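Local structure of SVS_variant_AS1 (Streptomyces sp. CWA1, 6TJA) at residues R214-M219 and L274-L279; L268-L273 and S335-S340; C15-A20 and G297-I302. The protein probably cyclises geranylgeranyl diphosphate to the diterpene spiroviolene, as an engineered variant of a reconstructed ancestral class I terpene cyclase. All blocks are in the same frame, centred on the assembly; numbering follows the deposited sequence.

Interaction 1 of 3, residues R214-M219 and L274-L279; sequences RALTEM and LRFLEL
Leu216 and Phe276, whose CA atoms are the nearest pair across the two helices, meet chiefly through one methyl group: Leu216 CD2 lies 3.8 Å from Phe276 CD2 and 3.5 Å from Phe276 O. The same methyl reaches 3.7 Å from Leu279 CB, so it sits between two residues on neighbouring turns of the partner helix. The phenyl ring, its CG anti to the backbone N (chi1 165°), turns its edge to helix 211-231, where Leu216 O makes the second contact, near the ring plane. Met219, one turn further along helix 211-231, continues the contact. Its CB packs on Phe276 CB at 3.8 Å, and the chain runs extended through chi2, setting SD 3.6 Å from Arg275 CG; the bend at chi3 (-85°) then turns CE onto Leu279 CD2 at 3.8 Å. Ala215 CB adds a looser contact to that last methyl. The helices run roughly antiparallel, their local axes 148° apart and 9.6 Å at closest approach. Further out, helix 289-309 backs the pair, Leu295 touching Leu216 and Ile302 touching Phe276. Arg275 gives only its aliphatic part to the contact; its guanidinium is held by Glu278, Asp356 and the Trp353 carbonyl. Glu218 pairs with Arg112 of the second subunit. With charged ends led aside, the interface is apolar, which implies that shape and burial, rather than directional bonds, join these two helices of the all-alpha terpene synthase fold.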
loop_
_atom_site.group_PDB
_atom_site.type_symbol
_atom_site.label_atom_id
_atom_site.label_comp_id
_atom_site.label_asym_id
_atom_site.label_seq_id
_atom_site.Cartn_x
_atom_site.Cartn_y
_atom_site.Cartn_z
ATOM N N ARG A 214 9.749 -9.481 8.476
ATOM C CA ARG A 214 8.351 -9.105 8.204
ATOM C C ARG A 214 7.466 -9.636 9.343
ATOM O O ARG A 214 6.595 -8.884 9.859
ATOM C CB ARG A 214 8.005 -9.652 6.819
ATOM C CG ARG A 214 6.712 -9.104 6.255
ATOM C CD ARG A 214 6.845 -7.611 5.994
ATOM N NE ARG A 214 5.552 -7.128 6.297
ATOM C CZ ARG A 214 5.268 -6.051 6.977
ATOM N NH1 ARG A 214 6.225 -5.251 7.411
ATOM N NH2 ARG A 214 3.989 -5.772 7.157
ATOM N N ALA A 215 7.624 -10.896 9.730
ATOM C CA ALA A 215 6.791 -11.510 10.796
ATOM C C ALA A 215 7.079 -10.841 12.144
ATOM O O ALA A 215 6.131 -10.607 12.910
ATOM C CB ALA A 215 6.995 -12.987 10.865
ATOM N N LEU A 216 8.326 -10.508 12.436
ATOM C CA LEU A 216 8.662 -9.831 13.726
ATOM C C LEU A 216 7.988 -8.467 13.716
ATOM O O LEU A 216 7.506 -8.052 14.748
ATOM C CB LEU A 216 10.188 -9.674 13.870
ATOM C CG LEU A 216 10.933 -10.938 14.282
ATOM C CD1 LEU A 216 12.447 -10.748 14.153
ATOM C CD2 LEU A 216 10.582 -11.345 15.713
ATOM N N THR A 217 7.932 -7.814 12.557
ATOM C CA THR A 217 7.343 -6.467 12.428
ATOM C C THR A 217 5.823 -6.579 12.657
ATOM O O THR A 217 5.249 -5.795 13.471
ATOM C CB THR A 217 7.720 -5.826 11.087
ATOM O OG1 THR A 217 9.144 -5.702 10.964
ATOM C CG2 THR A 217 7.092 -4.456 10.955
ATOM N N GLU A 218 5.180 -7.525 11.972
ATOM C CA GLU A 218 3.729 -7.759 12.136
ATOM C C GLU A 218 3.438 -8.070 13.611
ATOM O O GLU A 218 2.485 -7.509 14.149
ATOM C CB GLU A 218 3.287 -8.824 11.149
ATOM C CG GLU A 218 3.167 -8.311 9.726
ATOM C CD GLU A 218 2.221 -9.128 8.868
ATOM O OE1 GLU A 218 1.831 -10.229 9.327
ATOM O OE2 GLU A 218 1.870 -8.677 7.741
ATOM N N MET A 219 4.281 -8.862 14.270
ATOM C CA MET A 219 4.011 -9.292 15.655
ATOM C C MET A 219 4.121 -8.072 16.553
ATOM O O MET A 219 3.239 -7.889 17.445
ATOM C CB MET A 219 4.960 -10.410 16.087
ATOM C CG MET A 219 4.491 -11.723 15.484
ATOM S SD MET A 219 5.180 -13.223 16.126
ATOM C CE MET A 219 6.679 -13.300 15.141
ATOM N N LEU A 274 5.129 -13.892 23.027
ATOM C CA LEU A 274 6.051 -15.052 23.205
ATOM C C LEU A 274 6.622 -15.522 21.857
ATOM O O LEU A 274 7.828 -15.812 21.784
ATOM C CB LEU A 274 5.304 -16.197 23.890
ATOM C CG LEU A 274 5.802 -16.553 25.290
ATOM C CD1 LEU A 274 5.987 -15.324 26.172
ATOM C CD2 LEU A 274 4.835 -17.520 25.942
ATOM N N ARG A 275 5.796 -15.633 20.824
ATOM C CA ARG A 275 6.333 -16.012 19.511
ATOM C C ARG A 275 7.278 -14.895 19.031
ATOM O O ARG A 275 8.341 -15.222 18.540
ATOM C CB ARG A 275 5.213 -16.339 18.531
ATOM C CG ARG A 275 5.738 -16.658 17.144
ATOM C CD ARG A 275 6.767 -17.766 17.109
ATOM N NE ARG A 275 7.216 -17.958 15.742
ATOM C CZ ARG A 275 8.363 -18.521 15.391
ATOM N NH1 ARG A 275 9.200 -18.979 16.297
ATOM N NH2 ARG A 275 8.686 -18.608 14.126
ATOM N N PHE A 276 6.951 -13.646 19.252
ATOM C CA PHE A 276 7.834 -12.575 18.857
ATOM C C PHE A 276 9.202 -12.693 19.556
ATOM O O PHE A 276 10.188 -12.561 18.942
ATOM C CB PHE A 276 7.197 -11.208 19.082
ATOM C CG PHE A 276 8.168 -10.072 19.035
ATOM C CD1 PHE A 276 8.945 -9.785 20.103
ATOM C CD2 PHE A 276 8.281 -9.290 17.916
ATOM C CE1 PHE A 276 9.852 -8.792 20.054
ATOM C CE2 PHE A 276 9.170 -8.275 17.869
ATOM C CZ PHE A 276 9.963 -8.030 18.945
ATOM N N LEU A 277 9.217 -12.970 20.841
ATOM C CA LEU A 277 10.444 -13.109 21.575
ATOM C C LEU A 277 11.252 -14.298 21.090
ATOM O O LEU A 277 12.444 -14.219 20.965
ATOM C CB LEU A 277 10.187 -13.201 23.069
ATOM C CG LEU A 277 9.522 -12.007 23.705
ATOM C CD1 LEU A 277 8.957 -12.361 25.034
ATOM C CD2 LEU A 277 10.405 -10.802 23.772
ATOM N N GLU A 278 10.562 -15.389 20.831
ATOM C CA GLU A 278 11.192 -16.579 20.335
ATOM C C GLU A 278 11.813 -16.332 18.965
ATOM O O GLU A 278 12.965 -16.570 18.796
ATOM C CB GLU A 278 10.244 -17.774 20.380
ATOM C CG GLU A 278 10.732 -18.986 19.639
ATOM C CD GLU A 278 9.738 -20.133 19.591
ATOM O OE1 GLU A 278 8.670 -20.028 18.995
ATOM O OE2 GLU A 278 10.033 -21.179 20.142
ATOM N N LEU A 279 11.068 -15.792 18.016
ATOM C CA LEU A 279 11.655 -15.519 16.668
ATOM C C LEU A 279 12.785 -14.481 16.783
ATOM O O LEU A 279 13.785 -14.569 16.058
ATOM C CB LEU A 279 10.543 -15.050 15.735
ATOM C CG LEU A 279 10.972 -14.810 14.290
ATOM C CD1 LEU A 279 11.774 -15.979 13.731
ATOM C CD2 LEU A 279 9.767 -14.560 13.425
#

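Interaction 2 of 3, residues L268-L273 and S335-S340; sequences LRDRIL and SPSDSS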
loop_
_atom_site.group_PDB
_atom_site.type_symbol
_atom_site.label_atom_id
_atom_site.label_comp_id
_atom_site.label_asym_id
_atom_site.label_seq_id
_atom_site.Cartn_x
_atom_site.Cartn_y
_atom_site.Cartn_z
ATOM N N LEU A 268 -4.314 -14.520 24.167
ATOM C CA LEU A 268 -3.860 -14.526 22.818
ATOM C C LEU A 268 -2.779 -13.474 22.508
ATOM O O LEU A 268 -1.919 -13.722 21.742
ATOM C CB LEU A 268 -5.017 -14.548 21.841
ATOM C CG LEU A 268 -5.942 -13.378 21.789
ATOM C CD1 LEU A 268 -5.307 -12.264 21.011
ATOM C CD2 LEU A 268 -7.252 -13.799 21.189
ATOM N N ARG A 269 -2.831 -12.342 23.168
ATOM C CA ARG A 269 -1.865 -11.220 22.997
ATOM C C ARG A 269 -0.513 -11.695 23.530
ATOM O O ARG A 269 0.511 -11.527 22.840
ATOM C CB ARG A 269 -2.421 -9.959 23.682
ATOM C CG ARG A 269 -1.491 -8.752 23.721
ATOM C CD ARG A 269 -0.583 -8.847 24.918
ATOM N NE ARG A 269 0.289 -7.693 25.110
ATOM C CZ ARG A 269 1.396 -7.723 25.835
ATOM N NH1 ARG A 269 1.774 -8.844 26.427
ATOM N NH2 ARG A 269 2.131 -6.634 25.960
ATOM N N ASP A 270 -0.534 -12.339 24.694
ATOM C CA ASP A 270 0.668 -12.894 25.348
ATOM C C ASP A 270 1.265 -14.011 24.473
ATOM O O ASP A 270 2.487 -14.070 24.331
ATOM C CB ASP A 270 0.322 -13.365 26.754
ATOM C CG ASP A 270 0.144 -12.259 27.782
ATOM O OD1 ASP A 270 0.313 -11.070 27.441
ATOM O OD2 ASP A 270 -0.192 -12.609 28.914
ATOM N N ARG A 271 0.431 -14.845 23.865
ATOM C CA ARG A 271 0.923 -15.909 22.965
ATOM C C ARG A 271 1.709 -15.243 21.820
ATOM O O ARG A 271 2.798 -15.730 21.488
ATOM C CB ARG A 271 -0.254 -16.781 22.520
ATOM C CG ARG A 271 0.152 -17.792 21.463
ATOM C CD ARG A 271 -0.965 -18.624 20.875
ATOM N NE ARG A 271 -1.828 -19.269 21.855
ATOM C CZ ARG A 271 -2.408 -20.455 21.676
ATOM N NH1 ARG A 271 -2.128 -21.179 20.622
ATOM N NH2 ARG A 271 -3.224 -20.939 22.585
ATOM N N ILE A 272 1.201 -14.148 21.246
ATOM C CA ILE A 272 1.848 -13.460 20.093
ATOM C C ILE A 272 3.167 -12.832 20.571
ATOM O O ILE A 272 4.166 -12.953 19.847
ATOM C CB ILE A 272 0.913 -12.431 19.439
ATOM C CG1 ILE A 272 -0.332 -13.088 18.855
ATOM C CG2 ILE A 272 1.648 -11.641 18.375
ATOM C CD1 ILE A 272 -1.422 -12.100 18.472
ATOM N N LEU A 273 3.206 -12.226 21.759
ATOM C CA LEU A 273 4.472 -11.633 22.268
ATOM C C LEU A 273 5.516 -12.735 22.505
ATOM O O LEU A 273 6.653 -12.522 22.142
ATOM C CB LEU A 273 4.221 -10.829 23.539
ATOM C CG LEU A 273 5.456 -10.109 24.066
ATOM C CD1 LEU A 273 6.126 -9.292 22.966
ATOM C CD2 LEU A 273 5.064 -9.227 25.222
ATOM N N SER A 335 4.998 -13.167 34.305
ATOM C CA SER A 335 4.783 -14.351 33.424
ATOM C C SER A 335 3.702 -14.049 32.396
ATOM O O SER A 335 2.792 -13.265 32.671
ATOM C CB SER A 335 4.377 -15.563 34.230
ATOM O OG SER A 335 5.166 -15.698 35.400
ATOM N N PRO A 336 3.734 -14.703 31.207
ATOM C CA PRO A 336 2.615 -14.653 30.261
ATOM C C PRO A 336 1.409 -15.452 30.792
ATOM O O PRO A 336 1.598 -16.348 31.551
ATOM C CB PRO A 336 3.202 -15.286 28.983
ATOM C CG PRO A 336 4.224 -16.259 29.517
ATOM C CD PRO A 336 4.831 -15.556 30.715
ATOM N N SER A 337 0.199 -15.091 30.388
ATOM C CA SER A 337 -1.061 -15.734 30.836
ATOM C C SER A 337 -1.301 -17.016 30.024
ATOM O O SER A 337 -2.158 -17.804 30.385
ATOM C CB SER A 337 -2.191 -14.767 30.708
ATOM O OG SER A 337 -2.264 -14.271 29.375
ATOM N N ASP A 338 -0.541 -17.215 28.955
ATOM C CA ASP A 338 -0.671 -18.394 28.072
ATOM C C ASP A 338 0.700 -18.604 27.434
ATOM O O ASP A 338 1.240 -17.613 26.913
ATOM C CB ASP A 338 -1.798 -18.163 27.054
ATOM C CG ASP A 338 -1.987 -19.278 26.036
ATOM O OD1 ASP A 338 -1.548 -20.396 26.321
ATOM O OD2 ASP A 338 -2.559 -19.013 24.960
ATOM N N SER A 339 1.203 -19.816 27.443
ATOM C CA SER A 339 2.504 -20.098 26.916
ATOM C C SER A 339 2.534 -20.992 25.719
ATOM O O SER A 339 3.573 -21.423 25.351
ATOM C CB SER A 339 3.342 -20.749 27.994
ATOM O OG SER A 339 3.965 -19.782 28.768
ATOM N N SER A 340 1.408 -21.270 25.105
ATOM C CA SER A 340 1.413 -22.129 23.942
ATOM C C SER A 340 2.264 -21.585 22.840
ATOM O O SER A 340 2.194 -20.448 22.527
ATOM C CB SER A 340 0.029 -22.335 23.416
ATOM O OG SER A 340 -0.805 -22.683 24.461
HETATM O O HOH W 1 -0.060 -11.580 31.712
HETATM O O HOH W 2 3.597 -18.631 20.832
#
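Asp270 OD2 is gripped by three donors: Ser337 OG at 2.7 Å, the Ser337 backbone N at 2.9 Å and a water molecule, which also makes a weak bond to Ser335 O. The carboxylate belongs to helix 258-283 of the alpha-helical terpene synthase fold, and its partners lie in the irregular C-terminal segment that follows helix 289-309. Ser337 N approaches along the anti lone pair of OD2 with a fairly straight bond (164°), whereas OG comes from above the carboxylate plane. Ser337 OG stands between its own backbone N and carbonyl carbon, chi1 55°, which lets hydroxyl and amide converge on one oxygen. The other oxygen, OD1, receives Arg269 NH1 at 2.8 Å nearly along its C-O axis; Arg269 in turn is held by Asp227 and Tyr14 O. Asp270, buried and pulled from both sides, would thus probably stay ionised.

At the next residue, Arg271 grips Asp338 side-on, NE and NH2 both donating to OD2, NH2 from 3.1 Å along the syn lone pair and NE from above the carboxylate plane. Both donors converge on this one atom, and the guanidinium and carboxylate planes stand 68° apart, so this is not a flat two-to-two pairing. Asp338 OD1 turns instead to its own segment and takes the Ser340 hydroxyl. A second water joins Arg271 O to Ser340 O, and Ser340 CB rests over the centre of the Arg271 guanidinium, 3.5 Å above its plane.

Interaction 3 of 3, residues C15-A20 and G297-I302; sequences CPLESA and GLRHGI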
loop_
_atom_site.group_PDB
_atom_site.type_symbol
_atom_site.label_atom_id
_atom_site.label_comp_id
_atom_site.label_asym_id
_atom_site.label_seq_id
_atom_site.Cartn_x
_atom_site.Cartn_y
_atom_site.Cartn_z
ATOM N N CYS A 15 5.258 -7.574 29.615
ATOM C CA CYS A 15 6.120 -6.829 28.663
ATOM C C CYS A 15 7.554 -6.759 29.165
ATOM O O CYS A 15 8.039 -5.675 29.512
ATOM C CB CYS A 15 5.617 -5.418 28.404
ATOM S SG CYS A 15 6.238 -4.761 26.832
ATOM N N PRO A 16 8.242 -7.878 29.129
ATOM C CA PRO A 16 9.622 -7.907 29.577
ATOM C C PRO A 16 10.552 -7.411 28.490
ATOM O O PRO A 16 11.354 -8.147 28.040
ATOM C CB PRO A 16 9.840 -9.373 29.863
ATOM C CG PRO A 16 8.945 -10.054 28.915
ATOM C CD PRO A 16 7.748 -9.208 28.767
ATOM N N LEU A 17 10.421 -6.164 28.110
ATOM C CA LEU A 17 11.211 -5.561 27.087
ATOM C C LEU A 17 11.861 -4.274 27.592
ATOM O O LEU A 17 11.459 -3.705 28.552
ATOM C CB LEU A 17 10.338 -5.282 25.877
ATOM C CG LEU A 17 10.172 -6.244 24.708
ATOM C CD1 LEU A 17 10.131 -7.676 25.111
ATOM C CD2 LEU A 17 8.947 -5.952 23.900
ATOM N N GLU A 18 12.874 -3.835 26.901
ATOM C CA GLU A 18 13.626 -2.655 27.240
ATOM C C GLU A 18 12.847 -1.350 27.197
ATOM O O GLU A 18 12.371 -0.944 26.189
ATOM C CB GLU A 18 14.835 -2.550 26.322
ATOM C CG GLU A 18 15.744 -3.744 26.313
ATOM C CD GLU A 18 15.181 -4.944 25.609
ATOM O OE1 GLU A 18 14.681 -4.838 24.522
ATOM O OE2 GLU A 18 15.270 -6.015 26.160
ATOM N N SER A 19 12.728 -0.710 28.329
ATOM C CA SER A 19 12.040 0.594 28.423
ATOM C C SER A 19 13.106 1.686 28.399
ATOM O O SER A 19 13.953 1.685 29.279
ATOM C CB SER A 19 11.183 0.673 29.639
ATOM O OG SER A 19 10.714 1.997 29.768
ATOM N N ALA A 20 13.075 2.588 27.427
ATOM C CA ALA A 20 14.025 3.721 27.389
ATOM C C ALA A 20 13.397 4.877 26.632
ATOM O O ALA A 20 12.524 4.633 25.757
ATOM C CB ALA A 20 15.339 3.297 26.744
ATOM N N GLY A 297 14.434 -1.401 17.972
ATOM C CA GLY A 297 13.312 -0.459 17.814
ATOM C C GLY A 297 11.960 -1.142 17.986
ATOM O O GLY A 297 11.096 -0.610 18.712
ATOM N N LEU A 298 11.758 -2.282 17.336
ATOM C CA LEU A 298 10.494 -3.050 17.518
ATOM C C LEU A 298 10.297 -3.306 19.021
ATOM O O LEU A 298 9.188 -3.072 19.531
ATOM C CB LEU A 298 10.558 -4.366 16.748
ATOM C CG LEU A 298 10.708 -4.294 15.229
ATOM C CD1 LEU A 298 10.808 -5.706 14.671
ATOM C CD2 LEU A 298 9.544 -3.542 14.564
ATOM N N ARG A 299 11.345 -3.758 19.713
ATOM C CA ARG A 299 11.261 -4.096 21.150
ATOM C C ARG A 299 10.919 -2.821 21.927
ATOM O O ARG A 299 9.942 -2.860 22.705
ATOM C CB ARG A 299 12.557 -4.765 21.613
ATOM C CG ARG A 299 12.820 -6.116 20.970
ATOM C CD ARG A 299 14.199 -6.657 21.308
ATOM N NE ARG A 299 14.248 -7.004 22.714
ATOM C CZ ARG A 299 14.030 -8.216 23.238
ATOM N NH1 ARG A 299 13.726 -9.241 22.467
ATOM N NH2 ARG A 299 14.082 -8.379 24.547
ATOM N N HIS A 300 11.670 -1.733 21.693
ATOM C CA HIS A 300 11.477 -0.414 22.358
ATOM C C HIS A 300 10.059 0.083 22.091
ATOM O O HIS A 300 9.465 0.660 23.006
ATOM C CB HIS A 300 12.508 0.624 21.856
ATOM C CG HIS A 300 13.829 0.545 22.532
ATOM N ND1 HIS A 300 13.939 0.394 23.899
ATOM C CD2 HIS A 300 15.090 0.653 22.060
ATOM C CE1 HIS A 300 15.211 0.424 24.254
ATOM N NE2 HIS A 300 15.938 0.550 23.141
ATOM N N GLY A 301 9.589 -0.074 20.848
ATOM C CA GLY A 301 8.234 0.306 20.395
ATOM C C GLY A 301 7.150 -0.442 21.156
ATOM O O GLY A 301 6.301 0.224 21.678
ATOM N N ILE A 302 7.200 -1.783 21.230
ATOM C CA ILE A 302 6.174 -2.611 21.924
ATOM C C ILE A 302 6.062 -2.105 23.366
ATOM O O ILE A 302 4.967 -1.741 23.785
ATOM C CB ILE A 302 6.503 -4.110 21.890
ATOM C CG1 ILE A 302 6.466 -4.688 20.475
ATOM C CG2 ILE A 302 5.584 -4.889 22.828
ATOM C CD1 ILE A 302 7.057 -6.079 20.371
#
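Both carboxylate oxygens of Glu18 are satisfied by one guanidinium. Arg299 NE donates to Glu18 OE1 at 2.9 Å in an almost straight bond (174°), and Arg299 NH2 donates to Glu18 OE2 at 3.1 Å. Each oxygen uses its syn lone pair, and the two planes lie only 21° apart, so this is the nearly flat, side-on form of the arginine-carboxylate salt bridge. A bend in Arg299 at chi3 and one in Glu18 at chi2 bring the groups edge to edge. Leu17 CD1 lies over one face of the guanidinium, toward its rim.

The backbone of Glu18 is engaged as well. His300 ND1 donates to Glu18 O at 3.1 Å, which fixes ND1 as the protonated nitrogen in this bond; the donor stands above the carbonyl plane, though the oxygen lies near the plane of the imidazole. Ala20 CB packs on His300 CE1 at 3.8 Å. On the buried side, Leu17 CD2 wedges against Ile302 CB at 3.7 Å, with Cys15 SG more loosely on Ile302 CG2. Further along helix 289-309, Arg303 donates to Cys15 O and Glu307 bonds to Ser19 OG, so this helix holds the N-terminal segment at several points. Pro16, centre of an inverse gamma turn, bends the chain just before Leu17. The arrangement is that of an irregular N-terminal segment laid across a C-terminal helix of the class I terpene synthase fold.

The three contacts cluster around helix 258-283, their centres about 12 Å (interactions 1 and 2), 13 Å (1 and 3) and 16 Å (2 and 3) apart. Interactions 1 and 2 use adjoining segments of that helix, 274-279 and 268-273, whereas interaction 3 lies on the following helix, 289-309. Leu274 packs against Pro336 and Asp338, and Leu277 meets Leu17 while Phe276 meets Ile302, so the contacts are continuous. Along the chain the order is 15-20, 214-219, 268-273, 274-279, 297-302 and 335-340: interaction 3 encloses interaction 1, and interaction 2 crosses both. Segments near the two ends of the chain are thereby fastened to neighbouring helices of the terpene synthase bundle.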